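Long-range contacts in lipocalin AI-4 (PDB 5H9N), which binds cysteinyl leukotrienes, here leukotriene C4, inside a lipocalin barrel, and is a salivary protein of the blood-feeding insect Rhodnius prolixus: residues L33-D38 with F123-R128; R37-P42 with N151-S156. The protein carries 1 engineered substitution. One frame throughout, in Å; residues are numbered along the deposited sequence.

From the N terminus, the chain first runs through strand 30-36, whose end is the starting point of both contacts. Contact 1 closes a loop of 84 intervening residues: seven strands later, strand 120-127 returns antiparallel beside 33-36, which brings first and last barrel strands together. Contact 2 closes a wider loop, from the loop 37-42 that leads toward strand 46-51 to the C-terminal tail 151-156. The two share Arg37 and Asp38, and their closures overlap and cross rather than nest. Their centres lie about 8 Å apart, and strand 151-152 joins them through the hydrogen bonds that Ser36 and Thr34 make to Asn151 and Leu153.

Contact 1. Residues L33-D38 with F123-R128; sequences LTHSRD and FLLFNR
Leu33 and Phe126 face each other as an antiparallel non-hydrogen-bonded pair at the closure of the lipocalin barrel, where its first strand meets its last. CG of Leu33 is anti to the backbone N, and chi2 of 47° then places CD1 over one face of the Phe126 ring, a CH-pi contact 4.1 Å from the ring centroid. Leu33 CB meets the rim at Phe126 CE2 (3.8 Å), while CD1 also touches CB of Leu124. Phe126 also touches the bound leukotriene, which places it in the wall of the pocket.

The register then slips by one residue in a classic beta bulge: two residues, Thr34 and His35, stand opposite the single Leu125. Leu125 O accepts Thr34 N at 3.0 Å and, weakly, His35 N; Leu125 N returns a nearly straight bond to His35 O (173°). Leu125 CD2 rests beside the His35 imidazole. Beyond the bulge Arg37 N binds Phe123 O.

Phe123 has nearly as much surface buried as Leu33. Arg37, salt-bridged to Asp38 and Asp121, brings its guanidinium to the ring edge, the planes 72° apart. There NH1 lies near the plane of the phenyl ring, 3.6 Å from Phe123 CD1.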
ATOM      1  N   LEU A  33      -8.111   3.574   0.454  1.00  7.46           N
ATOM      2  CA  LEU A  33      -7.784   2.278   1.016  1.00  7.39           C
ATOM      3  C   LEU A  33      -9.085   1.625   1.491  1.00  7.23           C
ATOM      4  O   LEU A  33      -9.596   1.947   2.570  1.00  8.00           O
ATOM      5  CB  LEU A  33      -6.772   2.444   2.157  1.00  7.47           C
ATOM      6  CG  LEU A  33      -6.364   1.177   2.912  1.00  8.02           C
ATOM      7  CD1 LEU A  33      -6.023   0.049   1.960  1.00  9.27           C
ATOM      8  CD2 LEU A  33      -5.190   1.463   3.858  1.00 10.55           C
ATOM      9  N   THR A  34      -9.660   0.744   0.689  1.00  6.73           N
ATOM     10  CA  THR A  34     -10.998   0.242   1.000  1.00  7.70           C
ATOM     11  C   THR A  34     -11.016  -1.097   1.742  1.00  7.17           C
ATOM     12  O   THR A  34     -11.979  -1.392   2.426  1.00  7.22           O
ATOM     13  CB  THR A  34     -11.849   0.120  -0.281  1.00  6.84           C
ATOM     14  OG1 THR A  34     -11.215  -0.763  -1.215  1.00  8.86           O
ATOM     15  CG2 THR A  34     -12.026   1.456  -0.952  1.00  8.96           C
ATOM     16  N   HIS A  35      -9.987  -1.920   1.578  1.00  7.12           N
ATOM     17  CA  HIS A  35      -9.935  -3.248   2.182  1.00  6.63           C
ATOM     18  C   HIS A  35      -8.509  -3.593   2.549  1.00  6.91           C
ATOM     19  O   HIS A  35      -7.575  -3.095   1.911  1.00  7.84           O
ATOM     20  CB  HIS A  35     -10.444  -4.346   1.240  1.00  8.40           C
ATOM     21  CG  HIS A  35     -11.857  -4.176   0.787  1.00  8.74           C
ATOM     22  ND1 HIS A  35     -12.239  -3.185  -0.085  1.00  9.80           N
ATOM     23  CD2 HIS A  35     -12.969  -4.902   1.051  1.00 11.25           C
ATOM     24  CE1 HIS A  35     -13.536  -3.288  -0.318  1.00 12.46           C
ATOM     25  NE2 HIS A  35     -14.002  -4.316   0.364  1.00 12.04           N
ATOM     26  N   SER A  36      -8.313  -4.487   3.508  1.00  8.52           N
ATOM     27  CA  SER A  36      -6.968  -4.974   3.814  1.00  9.18           C
ATOM     28  C   SER A  36      -7.070  -6.356   4.460  1.00  9.30           C
ATOM     29  O   SER A  36      -8.125  -6.729   5.002  1.00  9.74           O
ATOM     30  CB  SER A  36      -6.222  -3.979   4.707  1.00  8.37           C
ATOM     31  OG  SER A  36      -6.907  -3.772   5.928  1.00  9.91           O
ATOM     32  N   ARG A  37      -5.996  -7.134   4.382  1.00  9.26           N
ATOM     33  CA  ARG A  37      -5.975  -8.472   4.964  1.00  8.60           C
ATOM     34  C   ARG A  37      -6.176  -8.389   6.469  1.00  9.64           C
ATOM     35  O   ARG A  37      -6.999  -9.101   7.024  1.00 11.12           O
ATOM     36  CB  ARG A  37      -4.654  -9.178   4.641  1.00  9.10           C
ATOM     37  CG  ARG A  37      -4.607 -10.604   5.183  1.00 10.28           C
ATOM     38  CD  ARG A  37      -3.201 -11.178   5.173  1.00 10.73           C
ATOM     39  NE  ARG A  37      -2.326 -10.443   6.085  1.00 10.87           N
ATOM     40  CZ  ARG A  37      -1.003 -10.387   5.986  1.00 10.43           C
ATOM     41  NH1 ARG A  37      -0.360 -11.023   5.007  1.00 12.07           N
ATOM     42  NH2 ARG A  37      -0.315  -9.680   6.868  1.00 13.40           N
ATOM     43  N   ASP A  38      -5.392  -7.528   7.113  1.00  9.50           N
ATOM     44  CA  ASP A  38      -5.449  -7.298   8.554  1.00 10.08           C
ATOM     45  C   ASP A  38      -6.015  -5.909   8.754  1.00  9.89           C
ATOM     46  O   ASP A  38      -5.675  -4.993   8.004  1.00  9.99           O
ATOM     47  CB  ASP A  38      -4.060  -7.383   9.195  1.00 12.66           C
ATOM     48  CG  ASP A  38      -3.329  -8.675   8.884  1.00 13.40           C
ATOM     49  OD1 ASP A  38      -3.984  -9.668   8.522  1.00 16.25           O
ATOM     50  OD2 ASP A  38      -2.086  -8.692   9.031  1.00 16.41           O
ATOM     51  N   PHE A 123      -1.632  -6.898   3.166  1.00  7.45           N
ATOM     52  CA  PHE A 123      -2.055  -6.682   1.782  1.00  8.43           C
ATOM     53  C   PHE A 123      -3.212  -5.708   1.798  1.00  6.84           C
ATOM     54  O   PHE A 123      -4.114  -5.814   2.627  1.00  8.07           O
ATOM     55  CB  PHE A 123      -2.446  -7.983   1.094  1.00  8.79           C
ATOM     56  CG  PHE A 123      -1.274  -8.860   0.753  1.00  8.39           C
ATOM     57  CD1 PHE A 123      -0.785  -9.773   1.679  1.00 11.06           C
ATOM     58  CD2 PHE A 123      -0.655  -8.780  -0.496  1.00  9.40           C
ATOM     59  CE1 PHE A 123       0.290 -10.597   1.369  1.00 11.92           C
ATOM     60  CE2 PHE A 123       0.417  -9.589  -0.807  1.00 11.16           C
ATOM     61  CZ  PHE A 123       0.891 -10.506   0.126  1.00 11.35           C
ATOM     62  N   LEU A 124      -3.141  -4.740   0.887  1.00  7.50           N
ATOM     63  CA  LEU A 124      -4.014  -3.576   0.843  1.00  6.91           C
ATOM     64  C   LEU A 124      -4.709  -3.505  -0.491  1.00  7.32           C
ATOM     65  O   LEU A 124      -4.064  -3.656  -1.524  1.00  7.89           O
ATOM     66  CB  LEU A 124      -3.194  -2.303   1.044  1.00  7.79           C
ATOM     67  CG  LEU A 124      -2.241  -2.244   2.240  1.00  8.56           C
ATOM     68  CD1 LEU A 124      -1.454  -0.945   2.219  1.00 10.66           C
ATOM     69  CD2 LEU A 124      -2.985  -2.376   3.539  1.00  8.98           C
ATOM     70  N   LEU A 125      -6.004  -3.242  -0.480  1.00  7.19           N
ATOM     71  CA  LEU A 125      -6.742  -2.984  -1.706  1.00  7.69           C
ATOM     72  C   LEU A 125      -7.137  -1.519  -1.757  1.00  6.72           C
ATOM     73  O   LEU A 125      -7.885  -1.027  -0.884  1.00  7.38           O
ATOM     74  CB  LEU A 125      -7.979  -3.864  -1.811  1.00  8.67           C
ATOM     75  CG  LEU A 125      -8.810  -3.662  -3.091  1.00  9.84           C
ATOM     76  CD1 LEU A 125      -7.993  -4.066  -4.320  1.00 10.98           C
ATOM     77  CD2 LEU A 125     -10.115  -4.444  -3.023  1.00 13.94           C
ATOM     78  N   PHE A 126      -6.600  -0.845  -2.773  1.00  7.67           N
ATOM     79  CA  PHE A 126      -6.922   0.537  -3.071  1.00  7.72           C
ATOM     80  C   PHE A 126      -7.898   0.616  -4.231  1.00  7.70           C
ATOM     81  O   PHE A 126      -7.843  -0.194  -5.165  1.00  8.08           O
ATOM     82  CB  PHE A 126      -5.661   1.338  -3.394  1.00  9.33           C
ATOM     83  CG  PHE A 126      -4.744   1.526  -2.222  1.00  8.36           C
ATOM     84  CD1 PHE A 126      -3.819   0.538  -1.881  1.00  9.50           C
ATOM     85  CD2 PHE A 126      -4.817   2.660  -1.430  1.00  9.68           C
ATOM     86  CE1 PHE A 126      -2.972   0.707  -0.800  1.00 10.50           C
ATOM     87  CE2 PHE A 126      -3.972   2.821  -0.349  1.00 10.90           C
ATOM     88  CZ  PHE A 126      -3.050   1.846  -0.045  1.00 11.09           C
ATOM     89  N   ASN A 127      -8.771   1.614  -4.175  1.00  8.24           N
ATOM     90  CA  ASN A 127      -9.781   1.849  -5.191  1.00  9.16           C
ATOM     91  C   ASN A 127      -9.816   3.322  -5.551  1.00  9.41           C
ATOM     92  O   ASN A 127      -9.617   4.182  -4.679  1.00  9.96           O
ATOM     93  CB  ASN A 127     -11.161   1.394  -4.687  1.00  9.31           C
ATOM     94  CG  ASN A 127     -11.501  -0.018  -5.110  1.00 11.76           C
ATOM     95  OD1 ASN A 127     -11.682  -0.267  -6.302  1.00 12.86           O
ATOM     96  ND2 ASN A 127     -11.636  -0.941  -4.147  1.00 10.80           N
ATOM     97  N   ARG A 128     -10.061   3.634  -6.817  1.00  9.34           N
ATOM     98  CA  ARG A 128     -10.188   5.025  -7.228  1.00 11.35           C
ATOM     99  C   ARG A 128     -11.458   5.670  -6.677  1.00 12.55           C
ATOM    100  O   ARG A 128     -11.522   6.889  -6.533  1.00 13.36           O
ATOM    101  CB  ARG A 128     -10.163   5.136  -8.760  1.00 11.79           C
ATOM    102  CG  ARG A 128      -8.802   4.818  -9.397  1.00 11.89           C
ATOM    103  CD  ARG A 128      -7.696   5.711  -8.876  1.00 12.11           C
ATOM    104  NE  ARG A 128      -6.507   5.598  -9.718  1.00 12.90           N
ATOM    105  CZ  ARG A 128      -5.435   6.376  -9.598  1.00 14.31           C
ATOM    106  NH1 ARG A 128      -5.412   7.326  -8.670  1.00 13.33           N
ATOM    107  NH2 ARG A 128      -4.399   6.217 -10.413  1.00 14.54           N
TER

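Contact 2. Residues R37-P42 with N151-S156; sequences RDSEVP and NKLGCS
Ser39 and Asn151 meet where the loop after the first barrel strand of this lipocalin passes the C-terminal tail, at the surface of the protein. The contact is small, burying 175 Å² in all, and the Ser39 side chain reaches both Asn151 and Leu153.

CB of Ser39 points toward the tail and lies 3.6 Å from Leu153 CD2 and 4.1 Å from Asn151 CB. One bond further out, OG sits between the backbone N and the carbonyl carbon (chi1 58°), and that rotation carries it to the Asn151 side chain. Asn151 CB is 3.4 Å from Ser39 OG, and the terminal amide comes closer still.

Asn151 CG is also 3.8 Å from Arg37 O, so the amide group lies against the backbone at the start of the loop as well as against Ser39. The CB of Arg37 is directed away from the tail, and its guanidinium is held by Asp38 and Asp121. Backbone hydrogen bonds of Asn151 with Ser36 and of Leu153 with Thr34 lay the tail beside strand 30-36.

Leu153 spans two parts of the fold: its side chain also packs on Leu33 and Ser36 of strand 30-36 and on Val43 of the loop. Two residues on, the tail is fixed covalently, Cys155 SG being joined to Cys45 SG in a disulfide.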
ATOM      1  N   ARG A  37      -5.996  -7.134   4.382  1.00  9.26           N
ATOM      2  CA  ARG A  37      -5.975  -8.472   4.964  1.00  8.60           C
ATOM      3  C   ARG A  37      -6.176  -8.389   6.469  1.00  9.64           C
ATOM      4  O   ARG A  37      -6.999  -9.101   7.024  1.00 11.12           O
ATOM      5  CB  ARG A  37      -4.654  -9.178   4.641  1.00  9.10           C
ATOM      6  CG  ARG A  37      -4.607 -10.604   5.183  1.00 10.28           C
ATOM      7  CD  ARG A  37      -3.201 -11.178   5.173  1.00 10.73           C
ATOM      8  NE  ARG A  37      -2.326 -10.443   6.085  1.00 10.87           N
ATOM      9  CZ  ARG A  37      -1.003 -10.387   5.986  1.00 10.43           C
ATOM     10  NH1 ARG A  37      -0.360 -11.023   5.007  1.00 12.07           N
ATOM     11  NH2 ARG A  37      -0.315  -9.680   6.868  1.00 13.40           N
ATOM     12  N   ASP A  38      -5.392  -7.528   7.113  1.00  9.50           N
ATOM     13  CA  ASP A  38      -5.449  -7.298   8.554  1.00 10.08           C
ATOM     14  C   ASP A  38      -6.015  -5.909   8.754  1.00  9.89           C
ATOM     15  O   ASP A  38      -5.675  -4.993   8.004  1.00  9.99           O
ATOM     16  CB  ASP A  38      -4.060  -7.383   9.195  1.00 12.66           C
ATOM     17  CG  ASP A  38      -3.329  -8.675   8.884  1.00 13.40           C
ATOM     18  OD1 ASP A  38      -3.984  -9.668   8.522  1.00 16.25           O
ATOM     19  OD2 ASP A  38      -2.086  -8.692   9.031  1.00 16.41           O
ATOM     20  N   SER A  39      -6.858  -5.725   9.761  1.00 11.33           N
ATOM     21  CA  SER A  39      -7.426  -4.413  10.029  1.00 11.71           C
ATOM     22  C   SER A  39      -7.560  -4.171  11.523  1.00 12.59           C
ATOM     23  O   SER A  39      -7.526  -5.098  12.322  1.00 15.48           O
ATOM     24  CB  SER A  39      -8.782  -4.265   9.347  1.00 12.46           C
ATOM     25  OG  SER A  39      -9.676  -5.268   9.770  1.00 15.95           O
ATOM     26  N   GLU A  40      -7.696  -2.908  11.887  1.00 15.78           N
ATOM     27  CA  GLU A  40      -7.922  -2.536  13.269  1.00 14.92           C
ATOM     28  C   GLU A  40      -9.313  -1.950  13.400  1.00 13.89           C
ATOM     29  O   GLU A  40     -10.011  -1.750  12.405  1.00 14.81           O
ATOM     30  CB  GLU A  40      -6.864  -1.537  13.733  1.00 28.73           C
ATOM     31  CG  GLU A  40      -5.450  -2.098  13.763  1.00 49.22           C
ATOM     32  CD  GLU A  40      -4.765  -2.031  12.413  1.00 64.72           C
ATOM     33  OE1 GLU A  40      -5.411  -1.586  11.439  1.00 65.76           O
ATOM     34  OE2 GLU A  40      -3.583  -2.427  12.325  1.00 73.31           O
ATOM     35  N   VAL A  41      -9.726  -1.696  14.625  1.00 12.51           N
ATOM     36  CA  VAL A  41     -10.953  -0.950  14.865  1.00 12.19           C
ATOM     37  C   VAL A  41     -10.618   0.335  15.611  1.00 11.74           C
ATOM     38  O   VAL A  41      -9.641   0.383  16.353  1.00 13.89           O
ATOM     39  CB  VAL A  41     -11.993  -1.774  15.648  1.00 15.07           C
ATOM     40  CG1 VAL A  41     -12.595  -2.859  14.756  1.00 18.01           C
ATOM     41  CG2 VAL A  41     -11.386  -2.380  16.903  1.00 16.99           C
ATOM     42  N   PRO A  42     -11.399   1.400  15.376  1.00 11.52           N
ATOM     43  CA  PRO A  42     -12.495   1.469  14.403  1.00 12.30           C
ATOM     44  C   PRO A  42     -11.960   1.569  12.982  1.00 10.70           C
ATOM     45  O   PRO A  42     -10.884   2.143  12.780  1.00 11.59           O
ATOM     46  CB  PRO A  42     -13.216   2.757  14.795  1.00 13.82           C
ATOM     47  CG  PRO A  42     -12.107   3.632  15.309  1.00 16.23           C
ATOM     48  CD  PRO A  42     -11.161   2.701  16.030  1.00 14.80           C
ATOM     49  N   ASN A 151     -10.739  -7.718   4.658  1.00 11.43           N
ATOM     50  CA  ASN A 151     -11.583  -6.949   5.553  1.00 11.60           C
ATOM     51  C   ASN A 151     -11.948  -5.617   4.945  1.00 10.17           C
ATOM     52  O   ASN A 151     -11.067  -4.870   4.521  1.00  9.94           O
ATOM     53  CB  ASN A 151     -10.874  -6.704   6.873  1.00 12.23           C
ATOM     54  CG  ASN A 151     -10.615  -7.974   7.639  1.00 15.85           C
ATOM     55  OD1 ASN A 151     -10.919  -9.084   7.175  1.00 18.69           O
ATOM     56  ND2 ASN A 151     -10.062  -7.826   8.835  1.00 20.27           N
ATOM     57  N   LYS A 152     -13.234  -5.300   4.916  1.00 10.49           N
ATOM     58  CA  LYS A 152     -13.673  -3.999   4.434  1.00  9.58           C
ATOM     59  C   LYS A 152     -13.429  -2.943   5.508  1.00  9.21           C
ATOM     60  O   LYS A 152     -13.715  -3.160   6.686  1.00 10.58           O
ATOM     61  CB  LYS A 152     -15.142  -4.032   4.036  1.00 11.28           C
ATOM     62  CG  LYS A 152     -15.577  -2.749   3.352  1.00 11.09           C
ATOM     63  CD  LYS A 152     -17.029  -2.800   2.927  1.00 15.42           C
ATOM     64  CE  LYS A 152     -17.349  -1.606   2.030  1.00 15.37           C
ATOM     65  NZ  LYS A 152     -18.767  -1.610   1.575  1.00 17.98           N
ATOM     66  N   LEU A 153     -12.919  -1.793   5.101  1.00  8.29           N
ATOM     67  CA  LEU A 153     -12.594  -0.725   6.033  1.00  8.16           C
ATOM     68  C   LEU A 153     -13.753   0.281   6.076  1.00  8.23           C
ATOM     69  O   LEU A 153     -14.919  -0.127   5.991  1.00  8.92           O
ATOM     70  CB  LEU A 153     -11.243  -0.101   5.665  1.00  8.95           C
ATOM     71  CG  LEU A 153     -10.136  -1.167   5.586  1.00  8.59           C
ATOM     72  CD1 LEU A 153      -8.812  -0.548   5.147  1.00 10.04           C
ATOM     73  CD2 LEU A 153      -9.979  -1.945   6.883  1.00 11.21           C
ATOM     74  N   GLY A 154     -13.446   1.561   6.254  1.00  7.98           N
ATOM     75  CA  GLY A 154     -14.490   2.531   6.561  1.00  9.54           C
ATOM     76  C   GLY A 154     -14.911   3.428   5.413  1.00  9.85           C
ATOM     77  O   GLY A 154     -15.588   4.431   5.643  1.00 11.94           O
ATOM     78  N   CYS A 155     -14.492   3.119   4.191  1.00  9.30           N
ATOM     79  CA  CYS A 155     -14.967   3.846   3.014  1.00  9.53           C
ATOM     80  C   CYS A 155     -16.270   3.252   2.488  1.00  9.60           C
ATOM     81  O   CYS A 155     -16.495   2.036   2.608  1.00 12.07           O
ATOM     82  CB  CYS A 155     -13.925   3.791   1.892  1.00  9.81           C
ATOM     83  SG  CYS A 155     -12.258   4.330   2.305  1.00 10.38           S
ATOM     84  N   SER A 156     -17.099   4.075   1.865  1.00 10.81           N
ATOM     85  CA  SER A 156     -18.271   3.580   1.155  1.00 12.05           C
ATOM     86  C   SER A 156     -18.615   4.506   0.000  1.00 16.39           C
ATOM     87  O   SER A 156     -18.069   5.605  -0.103  1.00 13.66           O
ATOM     88  CB  SER A 156     -19.463   3.441   2.105  1.00 12.61           C
ATOM     89  OG  SER A 156     -19.911   4.712   2.544  1.00 13.02           O
TER